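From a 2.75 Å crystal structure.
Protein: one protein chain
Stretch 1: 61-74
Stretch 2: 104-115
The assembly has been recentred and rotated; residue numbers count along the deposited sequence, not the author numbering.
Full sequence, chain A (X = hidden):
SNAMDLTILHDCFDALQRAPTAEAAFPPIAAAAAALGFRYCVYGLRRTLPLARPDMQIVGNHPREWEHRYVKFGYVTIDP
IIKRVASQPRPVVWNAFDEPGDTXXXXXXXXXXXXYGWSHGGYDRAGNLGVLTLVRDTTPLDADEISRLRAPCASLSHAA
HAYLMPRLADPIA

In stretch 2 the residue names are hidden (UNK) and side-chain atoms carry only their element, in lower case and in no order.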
ATOM      1  N   ASN A  61      -0.342  20.254  -0.379  1.00 28.21           N
ATOM      2  CA  ASN A  61       0.313  21.513  -0.709  1.00 28.89           C
ATOM      3  C   ASN A  61      -0.078  22.019  -2.093  1.00 28.55           C
ATOM      4  O   ASN A  61       0.673  22.788  -2.703  1.00 36.08           O
ATOM      5  CB  ASN A  61       1.835  21.373  -0.600  1.00 29.55           C
ATOM      6  CG  ASN A  61       2.385  20.220  -1.417  1.00 28.95           C
ATOM      7  OD1 ASN A  61       1.746  19.737  -2.350  1.00 28.23           O
ATOM      8  ND2 ASN A  61       3.586  19.773  -1.066  1.00 29.68           N
ATOM      9  N   HIS A  62      -1.234  21.594  -2.598  1.00 29.44           N
ATOM     10  CA  HIS A  62      -1.768  22.054  -3.870  1.00 29.43           C
ATOM     11  C   HIS A  62      -2.117  23.539  -3.796  1.00 35.50           C
ATOM     12  O   HIS A  62      -2.205  24.113  -2.708  1.00 38.33           O
ATOM     13  CB  HIS A  62      -3.006  21.236  -4.227  1.00 30.19           C
ATOM     14  CG  HIS A  62      -4.041  21.229  -3.146  1.00 36.66           C
ATOM     15  ND1 HIS A  62      -3.949  20.416  -2.038  1.00 37.63           N
ATOM     16  CD2 HIS A  62      -5.176  21.951  -2.991  1.00 40.57           C
ATOM     17  CE1 HIS A  62      -4.989  20.630  -1.250  1.00 40.65           C
ATOM     18  NE2 HIS A  62      -5.749  21.557  -1.806  1.00 44.07           N
ATOM     19  N   PRO A  63      -2.322  24.192  -4.944  1.00 35.71           N
ATOM     20  CA  PRO A  63      -2.795  25.580  -4.922  1.00 34.73           C
ATOM     21  C   PRO A  63      -4.155  25.684  -4.252  1.00 37.07           C
ATOM     22  O   PRO A  63      -5.061  24.890  -4.515  1.00 37.61           O
ATOM     23  CB  PRO A  63      -2.875  25.953  -6.406  1.00 31.81           C
ATOM     24  CG  PRO A  63      -1.936  25.028  -7.073  1.00 31.81           C
ATOM     25  CD  PRO A  63      -2.036  23.746  -6.317  1.00 29.54           C
ATOM     26  N   ARG A  64      -4.289  26.686  -3.383  1.00 32.68           N
ATOM     27  CA  ARG A  64      -5.546  26.875  -2.670  1.00 45.99           C
ATOM     28  C   ARG A  64      -6.688  27.175  -3.633  1.00 47.19           C
ATOM     29  O   ARG A  64      -7.814  26.703  -3.439  1.00 49.19           O
ATOM     30  CB  ARG A  64      -5.394  27.994  -1.642  1.00 49.92           C
ATOM     31  CG  ARG A  64      -6.355  27.895  -0.475  1.00 63.68           C
ATOM     32  CD  ARG A  64      -5.884  28.754   0.688  1.00 79.56           C
ATOM     33  NE  ARG A  64      -4.428  28.740   0.823  1.00 89.55           N
ATOM     34  CZ  ARG A  64      -3.738  27.795   1.455  1.00 95.09           C
ATOM     35  NH1 ARG A  64      -4.368  26.771   2.017  1.00 96.97           N
ATOM     36  NH2 ARG A  64      -2.415  27.871   1.524  1.00 95.43           N
ATOM     37  N   GLU A  65      -6.415  27.948  -4.687  1.00 46.01           N
ATOM     38  CA  GLU A  65      -7.474  28.299  -5.626  1.00 47.91           C
ATOM     39  C   GLU A  65      -7.967  27.079  -6.399  1.00 39.88           C
ATOM     40  O   GLU A  65      -9.135  27.036  -6.803  1.00 40.01           O
ATOM     41  CB  GLU A  65      -6.990  29.396  -6.578  1.00 58.90           C
ATOM     42  CG  GLU A  65      -8.000  29.816  -7.646  1.00 68.98           C
ATOM     43  CD  GLU A  65      -9.195  30.585  -7.100  1.00 74.82           C
ATOM     44  OE1 GLU A  65      -9.187  30.964  -5.910  1.00 79.26           O
ATOM     45  OE2 GLU A  65     -10.148  30.814  -7.878  1.00 73.14           O
ATOM     46  N   TRP A  66      -7.112  26.072  -6.596  1.00 36.29           N
ATOM     47  CA  TRP A  66      -7.574  24.848  -7.246  1.00 32.04           C
ATOM     48  C   TRP A  66      -8.586  24.116  -6.377  1.00 44.86           C
ATOM     49  O   TRP A  66      -9.635  23.680  -6.865  1.00 45.24           O
ATOM     50  CB  TRP A  66      -6.400  23.929  -7.569  1.00 38.96           C
ATOM     51  CG  TRP A  66      -6.849  22.613  -8.138  1.00 39.75           C
ATOM     52  CD1 TRP A  66      -7.289  22.375  -9.411  1.00 40.52           C
ATOM     53  CD2 TRP A  66      -6.909  21.355  -7.453  1.00 39.68           C
ATOM     54  NE1 TRP A  66      -7.615  21.049  -9.560  1.00 40.59           N
ATOM     55  CE2 TRP A  66      -7.389  20.401  -8.374  1.00 43.28           C
ATOM     56  CE3 TRP A  66      -6.602  20.944  -6.153  1.00 40.53           C
ATOM     57  CZ2 TRP A  66      -7.570  19.061  -8.034  1.00 46.18           C
ATOM     58  CZ3 TRP A  66      -6.781  19.612  -5.819  1.00 41.80           C
ATOM     59  CH2 TRP A  66      -7.259  18.688  -6.755  1.00 44.38           C
ATOM     60  N   GLU A  67      -8.282  23.955  -5.086  1.00 37.76           N
ATOM     61  CA  GLU A  67      -9.238  23.319  -4.188  1.00 39.26           C
ATOM     62  C   GLU A  67     -10.516  24.139  -4.082  1.00 42.44           C
ATOM     63  O   GLU A  67     -11.620  23.582  -4.058  1.00 42.31           O
ATOM     64  CB  GLU A  67      -8.622  23.110  -2.806  1.00 38.37           C
ATOM     65  CG  GLU A  67      -9.588  22.475  -1.815  1.00 40.95           C
ATOM     66  CD  GLU A  67      -9.033  22.396  -0.406  1.00 46.61           C
ATOM     67  OE1 GLU A  67      -7.842  22.719  -0.208  1.00 46.34           O
ATOM     68  OE2 GLU A  67      -9.794  22.004   0.506  1.00 50.33           O
ATOM     69  N   HIS A  68     -10.387  25.469  -4.030  1.00 40.97           N
ATOM     70  CA  HIS A  68     -11.563  26.331  -3.953  1.00 42.66           C
ATOM     71  C   HIS A  68     -12.497  26.099  -5.133  1.00 47.66           C
ATOM     72  O   HIS A  68     -13.721  26.051  -4.966  1.00 54.63           O
ATOM     73  CB  HIS A  68     -11.138  27.798  -3.890  1.00 44.65           C
ATOM     74  CG  HIS A  68     -12.275  28.764  -4.030  1.00 53.11           C
ATOM     75  ND1 HIS A  68     -13.039  29.179  -2.960  1.00 59.58           N
ATOM     76  CD2 HIS A  68     -12.775  29.399  -5.115  1.00 55.87           C
ATOM     77  CE1 HIS A  68     -13.960  30.028  -3.380  1.00 63.19           C
ATOM     78  NE2 HIS A  68     -13.822  30.179  -4.685  1.00 61.48           N
ATOM     79  N   ARG A  69     -11.941  25.951  -6.336  1.00 45.25           N
ATOM     80  CA  ARG A  69     -12.773  25.669  -7.497  1.00 45.71           C
ATOM     81  C   ARG A  69     -13.202  24.210  -7.534  1.00 42.96           C
ATOM     82  O   ARG A  69     -14.298  23.903  -8.017  1.00 42.66           O
ATOM     83  CB  ARG A  69     -12.030  26.065  -8.772  1.00 46.39           C
ATOM     84  CG  ARG A  69     -11.727  27.554  -8.825  1.00 52.05           C
ATOM     85  CD  ARG A  69     -10.513  27.851  -9.675  1.00 58.17           C
ATOM     86  NE  ARG A  69     -10.791  27.724 -11.099  1.00 62.45           N
ATOM     87  CZ  ARG A  69     -11.195  28.730 -11.867  1.00 63.31           C
ATOM     88  NH1 ARG A  69     -11.373  29.934 -11.342  1.00 59.73           N
ATOM     89  NH2 ARG A  69     -11.421  28.534 -13.159  1.00 67.58           N
ATOM     90  N   TYR A  70     -12.363  23.309  -7.013  1.00 45.75           N
ATOM     91  CA  TYR A  70     -12.768  21.919  -6.838  1.00 43.96           C
ATOM     92  C   TYR A  70     -14.008  21.807  -5.957  1.00 46.63           C
ATOM     93  O   TYR A  70     -14.822  20.895  -6.141  1.00 48.92           O
ATOM     94  CB  TYR A  70     -11.608  21.118  -6.239  1.00 40.01           C
ATOM     95  CG  TYR A  70     -11.832  19.621  -6.196  1.00 39.31           C
ATOM     96  CD1 TYR A  70     -11.388  18.804  -7.228  1.00 39.13           C
ATOM     97  CD2 TYR A  70     -12.473  19.026  -5.119  1.00 37.47           C
ATOM     98  CE1 TYR A  70     -11.592  17.438  -7.191  1.00 41.49           C
ATOM     99  CE2 TYR A  70     -12.679  17.664  -5.074  1.00 40.87           C
ATOM    100  CZ  TYR A  70     -12.236  16.875  -6.112  1.00 42.78           C
ATOM    101  OH  TYR A  70     -12.441  15.516  -6.064  1.00 46.15           O
ATOM    102  N   VAL A  71     -14.177  22.724  -5.008  1.00 42.23           N
ATOM    103  CA  VAL A  71     -15.312  22.679  -4.093  1.00 41.05           C
ATOM    104  C   VAL A  71     -16.530  23.376  -4.682  1.00 46.51           C
ATOM    105  O   VAL A  71     -17.620  22.799  -4.728  1.00 56.73           O
ATOM    106  CB  VAL A  71     -14.918  23.289  -2.731  1.00 40.49           C
ATOM    107  CG1 VAL A  71     -16.148  23.502  -1.865  1.00 35.89           C
ATOM    108  CG2 VAL A  71     -13.923  22.388  -2.013  1.00 34.34           C
ATOM    109  N   LYS A  72     -16.371  24.619  -5.149  1.00 42.84           N
ATOM    110  CA  LYS A  72     -17.520  25.388  -5.618  1.00 44.97           C
ATOM    111  C   LYS A  72     -18.117  24.822  -6.900  1.00 49.92           C
ATOM    112  O   LYS A  72     -19.302  25.050  -7.168  1.00 59.81           O
ATOM    113  CB  LYS A  72     -17.137  26.858  -5.819  1.00 46.58           C
ATOM    114  CG  LYS A  72     -16.438  27.159  -7.133  1.00 56.46           C
ATOM    115  CD  LYS A  72     -16.072  28.633  -7.258  1.00 61.18           C
ATOM    116  CE  LYS A  72     -17.305  29.502  -7.419  1.00 66.35           C
ATOM    117  NZ  LYS A  72     -16.957  30.927  -7.694  1.00 71.67           N
ATOM    118  N   PHE A  73     -17.339  24.087  -7.692  1.00 38.27           N
ATOM    119  CA  PHE A  73     -17.857  23.461  -8.900  1.00 41.29           C
ATOM    120  C   PHE A  73     -18.288  22.016  -8.679  1.00 46.19           C
ATOM    121  O   PHE A  73     -18.700  21.358  -9.640  1.00 52.94           O
ATOM    122  CB  PHE A  73     -16.818  23.522 -10.026  1.00 42.86           C
ATOM    123  CG  PHE A  73     -16.520  24.917 -10.502  1.00 47.46           C
ATOM    124  CD1 PHE A  73     -17.455  25.929 -10.348  1.00 46.77           C
ATOM    125  CD2 PHE A  73     -15.304  25.219 -11.096  1.00 47.51           C
ATOM    126  CE1 PHE A  73     -17.184  27.217 -10.778  1.00 48.17           C
ATOM    127  CE2 PHE A  73     -15.029  26.508 -11.528  1.00 48.47           C
ATOM    128  CZ  PHE A  73     -15.971  27.505 -11.371  1.00 46.78           C
ATOM    129  N   GLY A  74     -18.198  21.511  -7.452  1.00 39.59           N
ATOM    130  CA  GLY A  74     -18.695  20.177  -7.144  1.00 43.99           C
ATOM    131  C   GLY A  74     -17.956  19.054  -7.837  1.00 47.82           C
ATOM    132  O   GLY A  74     -18.581  18.082  -8.278  1.00 53.79           O
ATOM    133  N   UNK A 104     -14.395  20.348 -18.149  1.00 59.33           N
ATOM    134  CA  UNK A 104     -14.309  21.394 -17.133  1.00 45.83           C
ATOM    135  C   UNK A 104     -13.318  21.026 -16.036  1.00 46.96           C
ATOM    136  O   UNK A 104     -12.595  21.892 -15.529  1.00 47.65           O
ATOM    137  c   UNK A 104     -15.688  21.662 -16.535  1.00 47.43           C
ATOM    138  N   UNK A 105     -13.267  19.748 -15.657  1.00 43.86           N
ATOM    139  CA  UNK A 105     -12.376  19.325 -14.582  1.00 39.16           C
ATOM    140  C   UNK A 105     -10.916  19.535 -14.968  1.00 38.61           C
ATOM    141  O   UNK A 105     -10.163  20.223 -14.269  1.00 37.87           O
ATOM    142  c   UNK A 105     -11.283  16.892 -10.841  1.00 35.79           C
ATOM    143  c   UNK A 105     -10.559  16.673 -13.493  1.00 39.52           C
ATOM    144  c   UNK A 105     -12.643  17.859 -14.237  1.00 37.07           C
ATOM    145  c   UNK A 105     -10.101  16.265 -11.180  1.00 35.69           C
ATOM    146  c   UNK A 105      -9.737  16.155 -12.507  1.00 36.11           C
ATOM    147  c   UNK A 105     -11.747  17.308 -13.165  1.00 38.12           C
ATOM    148  c   UNK A 105     -12.099  17.409 -11.830  1.00 39.91           C
ATOM    149  N   UNK A 106     -10.500  18.950 -16.093  1.00 41.43           N
ATOM    150  CA  UNK A 106      -9.108  19.054 -16.513  1.00 39.57           C
ATOM    151  C   UNK A 106      -8.727  20.482 -16.887  1.00 47.16           C
ATOM    152  O   UNK A 106      -7.557  20.860 -16.757  1.00 49.63           O
ATOM    153  c   UNK A 106      -7.147  16.255 -15.527  1.00 37.07           C
ATOM    154  c   UNK A 106      -7.123  13.972 -14.708  1.00 36.80           C
ATOM    155  c   UNK A 106      -9.922  15.770 -17.808  1.00 41.70           C
ATOM    156  c   UNK A 106      -8.851  18.102 -17.679  1.00 37.75           C
ATOM    157  c   UNK A 106      -9.005  16.653 -17.311  1.00 40.07           C
ATOM    158  c   UNK A 106      -8.171  13.616 -15.511  1.00 37.23           C
ATOM    159  c   UNK A 106      -8.713  14.601 -16.337  1.00 36.35           C
ATOM    160  c   UNK A 106      -6.611  15.276 -14.709  1.00 36.76           C
ATOM    161  n   UNK A 106      -9.752  14.535 -17.228  1.00 37.71           N
ATOM    162  c   UNK A 106      -8.219  15.921 -16.360  1.00 36.40           C
ATOM    163  N   UNK A 107      -9.692  21.284 -17.352  1.00 50.94           N
ATOM    164  CA  UNK A 107      -9.421  22.687 -17.660  1.00 49.25           C
ATOM    165  C   UNK A 107      -8.899  23.425 -16.434  1.00 44.30           C
ATOM    166  O   UNK A 107      -7.858  24.090 -16.488  1.00 41.59           O
ATOM    167  c   UNK A 107     -10.630  24.846 -18.249  1.00 70.65           C
ATOM    168  n   UNK A 107     -10.064  25.530 -19.304  1.00 79.91           N
ATOM    169  c   UNK A 107     -10.693  23.350 -18.196  1.00 58.71           C
ATOM    170  c   UNK A 107     -11.079  25.789 -17.387  1.00 74.97           C
ATOM    171  c   UNK A 107     -10.160  26.830 -19.085  1.00 83.69           C
ATOM    172  n   UNK A 107     -10.771  27.014 -17.928  1.00 81.16           N
ATOM    173  N   UNK A 108      -9.606  23.301 -15.310  1.00 45.97           N
ATOM    174  CA  UNK A 108      -9.181  23.965 -14.083  1.00 44.41           C
ATOM    175  C   UNK A 108      -7.886  23.366 -13.543  1.00 47.68           C
ATOM    176  O   UNK A 108      -7.027  24.092 -13.030  1.00 52.00           O
ATOM    177  c   UNK A 108     -10.296  23.883 -13.042  1.00 40.58           C
ATOM    178  o   UNK A 108     -12.628  24.323 -13.244  1.00 53.77           O
ATOM    179  c   UNK A 108     -11.472  24.775 -13.380  1.00 50.42           C
ATOM    180  o   UNK A 108     -11.240  25.934 -13.786  1.00 57.98           O
ATOM    181  N   UNK A 109      -7.728  22.045 -13.650  1.00 44.54           N
ATOM    182  CA  UNK A 109      -6.497  21.402 -13.200  1.00 42.70           C
ATOM    183  C   UNK A 109      -5.287  21.937 -13.959  1.00 43.62           C
ATOM    184  O   UNK A 109      -4.288  22.344 -13.354  1.00 41.91           O
ATOM    185  c   UNK A 109      -6.612  19.886 -13.362  1.00 38.56           C
ATOM    186  N   UNK A 110      -5.365  21.952 -15.292  1.00 44.57           N
ATOM    187  CA  UNK A 110      -4.258  22.455 -16.099  1.00 43.20           C
ATOM    188  C   UNK A 110      -3.962  23.921 -15.809  1.00 45.72           C
ATOM    189  O   UNK A 110      -2.803  24.347 -15.879  1.00 45.08           O
ATOM    190  c   UNK A 110      -4.566  22.259 -17.584  1.00 42.12           C
ATOM    191  N   UNK A 111      -4.988  24.707 -15.471  1.00 45.43           N
ATOM    192  CA  UNK A 111      -4.783  26.131 -15.229  1.00 42.74           C
ATOM    193  C   UNK A 111      -4.020  26.408 -13.940  1.00 42.26           C
ATOM    194  O   UNK A 111      -3.528  27.527 -13.761  1.00 41.90           O
ATOM    195  c   UNK A 111      -6.127  26.861 -15.191  1.00 45.71           C
ATOM    196  s   UNK A 111      -6.933  27.066 -16.798  1.00 59.46           S
ATOM    197  N   UNK A 112      -3.904  25.429 -13.040  1.00 43.02           N
ATOM    198  CA  UNK A 112      -3.298  25.672 -11.735  1.00 44.28           C
ATOM    199  C   UNK A 112      -2.163  24.701 -11.441  1.00 48.72           C
ATOM    200  O   UNK A 112      -1.832  24.461 -10.279  1.00 59.95           O
ATOM    201  c   UNK A 112      -7.196  28.801 -10.887  1.00 64.59           C
ATOM    202  c   UNK A 112      -5.980  29.003 -10.260  1.00 62.99           C
ATOM    203  c   UNK A 112      -4.354  25.619 -10.632  1.00 47.22           C
ATOM    204  c   UNK A 112      -7.490  27.568 -11.431  1.00 62.48           C
ATOM    205  c   UNK A 112      -5.354  26.731 -10.712  1.00 56.58           C
ATOM    206  c   UNK A 112      -6.570  26.543 -11.345  1.00 59.52           C
ATOM    207  c   UNK A 112      -5.068  27.972 -10.176  1.00 59.08           C
ATOM    208  N   UNK A 113      -1.545  24.147 -12.482  1.00 44.36           N
ATOM    209  CA  UNK A 113      -0.388  23.298 -12.316  1.00 41.32           C
ATOM    210  C   UNK A 113      -0.682  21.839 -12.045  1.00 41.99           C
ATOM    211  O   UNK A 113       0.250  21.025 -12.063  1.00 45.81           O
ATOM    212  N   UNK A 114      -1.935  21.479 -11.787  1.00 40.42           N
ATOM    213  CA  UNK A 114      -2.306  20.078 -11.625  1.00 36.21           C
ATOM    214  C   UNK A 114      -2.298  19.378 -12.980  1.00 35.66           C
ATOM    215  O   UNK A 114      -3.353  19.018 -13.497  1.00 46.80           O
ATOM    216  c   UNK A 114      -3.836  20.586  -9.608  1.00 50.35           C
ATOM    217  c   UNK A 114      -1.508  20.806  -7.941  1.00 50.64           C
ATOM    218  c   UNK A 114      -3.690  19.951 -10.985  1.00 42.73           C
ATOM    219 se   UNK A 114      -2.950  19.594  -8.174  0.79 53.67          SE
ATOM    220  N   UNK A 115      -1.114  19.174 -13.554  1.00 30.65           N
ATOM    221  CA  UNK A 115      -0.999  18.793 -14.957  1.00 34.72           C
ATOM    222  C   UNK A 115      -0.590  17.344 -15.179  1.00 32.26           C
ATOM    223  O   UNK A 115      -1.245  16.635 -15.950  1.00 31.84           O
ATOM    224  c   UNK A 115      -0.012  19.735 -15.664  1.00 34.85           C
ATOM    225  c   UNK A 115      -0.497  21.174 -15.685  1.00 39.85           C
ATOM    226  c   UNK A 115       0.472  22.121 -16.366  1.00 45.58           C
ATOM    227  c   UNK A 115       0.448  24.485 -17.091  1.00 48.71           C
ATOM    228  n   UNK A 115      -0.108  23.458 -16.458  1.00 50.35           N
ATOM    229  n   UNK A 115       1.618  24.346 -17.700  1.00 53.97           N
ATOM    230  n   UNK A 115      -0.173  25.656 -17.114  1.00 44.10           N
TER

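Position 104 carries one side-chain carbon and touches nothing on stretch 1: Ala 104. At 105 one carbon leads to a six-carbon ring with no heteroatom, and a ring carbon lies 3.7 Å from CE1 of Tyr 70: Phe 105. Its CB points sideways, but the ring reaches back to meet Tyr 70 edge to edge, an apolar contact suited to a buried site.

Position 106 has one carbon, then fused five- and six-membered rings holding eight carbons and one nitrogen: Trp 106, buried without touching stretch 1. Position 107 has one carbon and then a five-membered ring of three carbons and two nitrogens: His 107, exposed and making no close contact.

At 108 two carbons end in two oxygens, one of them 2.7 Å from NH2 of Arg 69. A carboxylate on so short a chain is Asp 108. Its OD1 accepts from Arg 69 NH2 in a salt bridge and, weakly, from Arg 69 NE at 3.3 Å, while OD2 lies 3.5 Å from CD2 at the ring edge of Phe 73.

Position 109 has a single carbon, 4.1 Å from NE1 of Trp 66: Ala 109, whose small side chain lets the indole come within 3.8 Å of its CA, measured from NE1. Position 110 has one carbon, pointing away: Ala 110. At 111 a carbon bears a sulfur: Cys 111, out of contact.

Position 112 has a carbon, 4.1 Å from CB of Trp 66, and a six-carbon ring, with ring carbons 3.4 Å from CG of Glu 65 and 3.3 Å from NE of Arg 69: Phe 112. Its flat apolar ring covers one face of the Arg 69 guanidinium and packs on the carbon chain of Glu 65 and the CB of Trp 66.

Position 113 has no side chain, hence Gly 113; with phi at 86° and psi at -10°, a CB would jam against the preceding carbonyl oxygen. Position 114 has an unbranched chain of two carbons, selenium and a carbon, the last 3.4 Å from CD of Pro 63: Met 114, as selenomethionine. Its flexible chain lies over the face of Trp 66, CG 3.7 Å from the five-membered ring centroid and SE 4.3 Å from the six-membered. Position 115 has three carbons, a nitrogen and a carbon bearing two nitrogens: Arg 115, out of reach of stretch 1.

The helices run nearly antiparallel, at 165°. Apolar packing around Trp 66, from Ala 109 in the helix and Phe 112 and Met 114 just beyond it, joins the two stretches, and the Arg 69–Asp 108 salt bridge adds a directional polar link.

Stretch 2, residues 104-115: AFWHDAACFGMR
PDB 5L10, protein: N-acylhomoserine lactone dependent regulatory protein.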